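Local coordinates for protoporphyrinogen oxidase (Exiguobacterium sibiricum, PDB 3LOV), which probably oxidises coproporphyrinogen III to coproporphyrin III with FAD and molecular oxygen in heme b biosynthesis, at residues L293-L299 / E427-Y432. Residues are numbered along the deposited sequence; the frame is centred on the assembly and turned at random.
Sequences LLPDAHL and EVLAQY
L294 packs its CD2 methyl over one face of the Y432 ring, 3.7 Å from the centroid, in a CH-pi contact. With L294 CG anti to its carbonyl carbon (chi1 -53°), the branch points at helix 417-431, and L294 CD1 meets V428 CG2 at 4.0 Å. L294 and V428 also both touch I435. P295 follows in a type I turn from L294 to A297, closed by the bond from A297 N to L294 O. At D296 the backbone N donates to Y432 OH at 3.1 Å, nearly straight at 164°. The D296 carboxylate forms a salt bridge with R262, which also makes a cation-pi contact with Y432. A phenylalanine in place of this tyrosine would probably leave the amide of D296 without its acceptor. A297 CB sits 4.1 Å from Y432 CE1. H298 N donates a nearly straight hydrogen bond (170°) to E427 OE2 at 2.7 Å, which accepts with its anti lone pair. L299, at the N-cap position of helix 300-303, lays its CD2 3.8 Å from E427 CG. The contact joins the loop between helices 287-293 and 300-303 to the C-terminal end of helix 417-431. Strand 435-437 follows, an outer strand of the five-stranded parallel sheet, consistent with a Rossmann-type FAD-binding fold.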
loop_
_atom_site.group_PDB
_atom_site.type_symbol
_atom_site.label_atom_id
_atom_site.label_comp_id
_atom_site.label_asym_id
_atom_site.label_seq_id
_atom_site.Cartn_x
_atom_site.Cartn_y
_atom_site.Cartn_z
ATOM N N LEU A 293 -12.249 8.357 -19.444
ATOM C CA LEU A 293 -13.281 9.364 -19.170
ATOM C C LEU A 293 -12.907 10.776 -19.616
ATOM O O LEU A 293 -13.792 11.631 -19.790
ATOM C CB LEU A 293 -13.613 9.398 -17.664
ATOM C CG LEU A 293 -14.351 8.198 -17.056
ATOM C CD1 LEU A 293 -14.312 8.357 -15.546
ATOM C CD2 LEU A 293 -15.787 8.017 -17.560
ATOM N N LEU A 294 -11.611 11.052 -19.792
ATOM C CA LEU A 294 -11.160 12.405 -20.166
ATOM C C LEU A 294 -10.412 12.400 -21.491
ATOM O O LEU A 294 -9.213 12.667 -21.531
ATOM C CB LEU A 294 -10.311 13.034 -19.056
ATOM C CG LEU A 294 -10.917 13.074 -17.648
ATOM C CD1 LEU A 294 -9.829 13.438 -16.597
ATOM C CD2 LEU A 294 -12.158 14.037 -17.563
ATOM N N PRO A 295 -11.133 12.147 -22.590
ATOM C CA PRO A 295 -10.491 11.929 -23.890
ATOM C C PRO A 295 -9.811 13.144 -24.505
ATOM O O PRO A 295 -8.936 12.951 -25.335
ATOM C CB PRO A 295 -11.649 11.456 -24.777
ATOM C CG PRO A 295 -12.878 11.970 -24.090
ATOM C CD PRO A 295 -12.579 11.854 -22.651
ATOM N N ASP A 296 -10.184 14.360 -24.103
ATOM C CA ASP A 296 -9.504 15.575 -24.565
ATOM C C ASP A 296 -8.233 15.867 -23.815
ATOM O O ASP A 296 -7.534 16.805 -24.134
ATOM C CB ASP A 296 -10.424 16.792 -24.420
ATOM C CG ASP A 296 -11.727 16.624 -25.173
ATOM O OD1 ASP A 296 -11.761 15.786 -26.087
ATOM O OD2 ASP A 296 -12.720 17.295 -24.819
ATOM N N ALA A 297 -7.947 15.086 -22.783
ATOM C CA ALA A 297 -6.734 15.259 -22.054
ATOM C C ALA A 297 -5.705 14.243 -22.556
ATOM O O ALA A 297 -6.004 13.074 -22.731
ATOM C CB ALA A 297 -6.982 15.108 -20.593
ATOM N N HIS A 298 -4.479 14.710 -22.763
ATOM C CA HIS A 298 -3.368 13.866 -23.211
ATOM C C HIS A 298 -2.585 13.435 -21.970
ATOM O O HIS A 298 -1.854 14.229 -21.387
ATOM C CB HIS A 298 -2.467 14.659 -24.188
ATOM C CG HIS A 298 -1.300 13.878 -24.725
ATOM N ND1 HIS A 298 -1.441 12.656 -25.346
ATOM C CD2 HIS A 298 0.032 14.144 -24.715
ATOM C CE1 HIS A 298 -0.252 12.209 -25.716
ATOM N NE2 HIS A 298 0.658 13.086 -25.332
ATOM N N LEU A 299 -2.773 12.176 -21.566
ATOM C CA LEU A 299 -2.321 11.676 -20.273
ATOM C C LEU A 299 -1.438 10.407 -20.407
ATOM O O LEU A 299 -1.748 9.357 -19.836
ATOM C CB LEU A 299 -3.575 11.353 -19.468
ATOM C CG LEU A 299 -4.502 12.535 -19.132
ATOM C CD1 LEU A 299 -5.678 12.102 -18.200
ATOM C CD2 LEU A 299 -3.731 13.658 -18.516
ATOM N N GLU A 427 -2.622 19.235 -17.087
ATOM C CA GLU A 427 -3.306 18.919 -18.301
ATOM C C GLU A 427 -4.796 18.765 -18.046
ATOM O O GLU A 427 -5.606 19.249 -18.821
ATOM C CB GLU A 427 -2.772 17.632 -18.909
ATOM C CG GLU A 427 -3.601 17.088 -20.077
ATOM C CD GLU A 427 -3.379 17.831 -21.410
ATOM O OE1 GLU A 427 -2.819 18.937 -21.405
ATOM O OE2 GLU A 427 -3.747 17.275 -22.461
ATOM N N VAL A 428 -5.176 18.021 -17.015
ATOM C CA VAL A 428 -6.610 17.890 -16.702
ATOM C C VAL A 428 -7.228 19.259 -16.384
ATOM O O VAL A 428 -8.307 19.586 -16.839
ATOM C CB VAL A 428 -6.866 16.882 -15.599
ATOM C CG1 VAL A 428 -8.348 16.908 -15.178
ATOM C CG2 VAL A 428 -6.453 15.474 -16.057
ATOM N N LEU A 429 -6.548 20.085 -15.621
ATOM C CA LEU A 429 -7.145 21.362 -15.296
ATOM C C LEU A 429 -7.283 22.270 -16.543
ATOM O O LEU A 429 -8.284 22.969 -16.683
ATOM C CB LEU A 429 -6.439 22.027 -14.106
ATOM C CG LEU A 429 -6.931 21.417 -12.769
ATOM C CD1 LEU A 429 -5.963 21.738 -11.555
ATOM C CD2 LEU A 429 -8.434 21.766 -12.431
ATOM N N ALA A 430 -6.344 22.168 -17.481
ATOM C CA ALA A 430 -6.380 22.971 -18.681
ATOM C C ALA A 430 -7.456 22.458 -19.674
ATOM O O ALA A 430 -8.132 23.248 -20.309
ATOM C CB ALA A 430 -4.974 23.016 -19.355
ATOM N N GLN A 431 -7.637 21.149 -19.785
ATOM C CA GLN A 431 -8.651 20.601 -20.667
ATOM C C GLN A 431 -10.014 20.471 -20.020
ATOM O O GLN A 431 -11.026 20.531 -20.722
ATOM C CB GLN A 431 -8.221 19.250 -21.210
ATOM C CG GLN A 431 -7.053 19.385 -22.159
ATOM C CD GLN A 431 -7.393 20.287 -23.352
ATOM O OE1 GLN A 431 -8.272 19.980 -24.148
ATOM N NE2 GLN A 431 -6.700 21.383 -23.461
ATOM N N TYR A 432 -10.043 20.259 -18.695
ATOM C CA TYR A 432 -11.301 20.154 -17.949
ATOM C C TYR A 432 -11.260 20.948 -16.639
ATOM O O TYR A 432 -11.152 20.382 -15.550
ATOM C CB TYR A 432 -11.602 18.701 -17.648
ATOM C CG TYR A 432 -11.809 17.807 -18.852
ATOM C CD1 TYR A 432 -10.698 17.207 -19.525
ATOM C CD2 TYR A 432 -13.084 17.498 -19.289
ATOM C CE1 TYR A 432 -10.889 16.362 -20.591
ATOM C CE2 TYR A 432 -13.282 16.628 -20.369
ATOM C CZ TYR A 432 -12.190 16.062 -21.004
ATOM O OH TYR A 432 -12.385 15.196 -22.060
#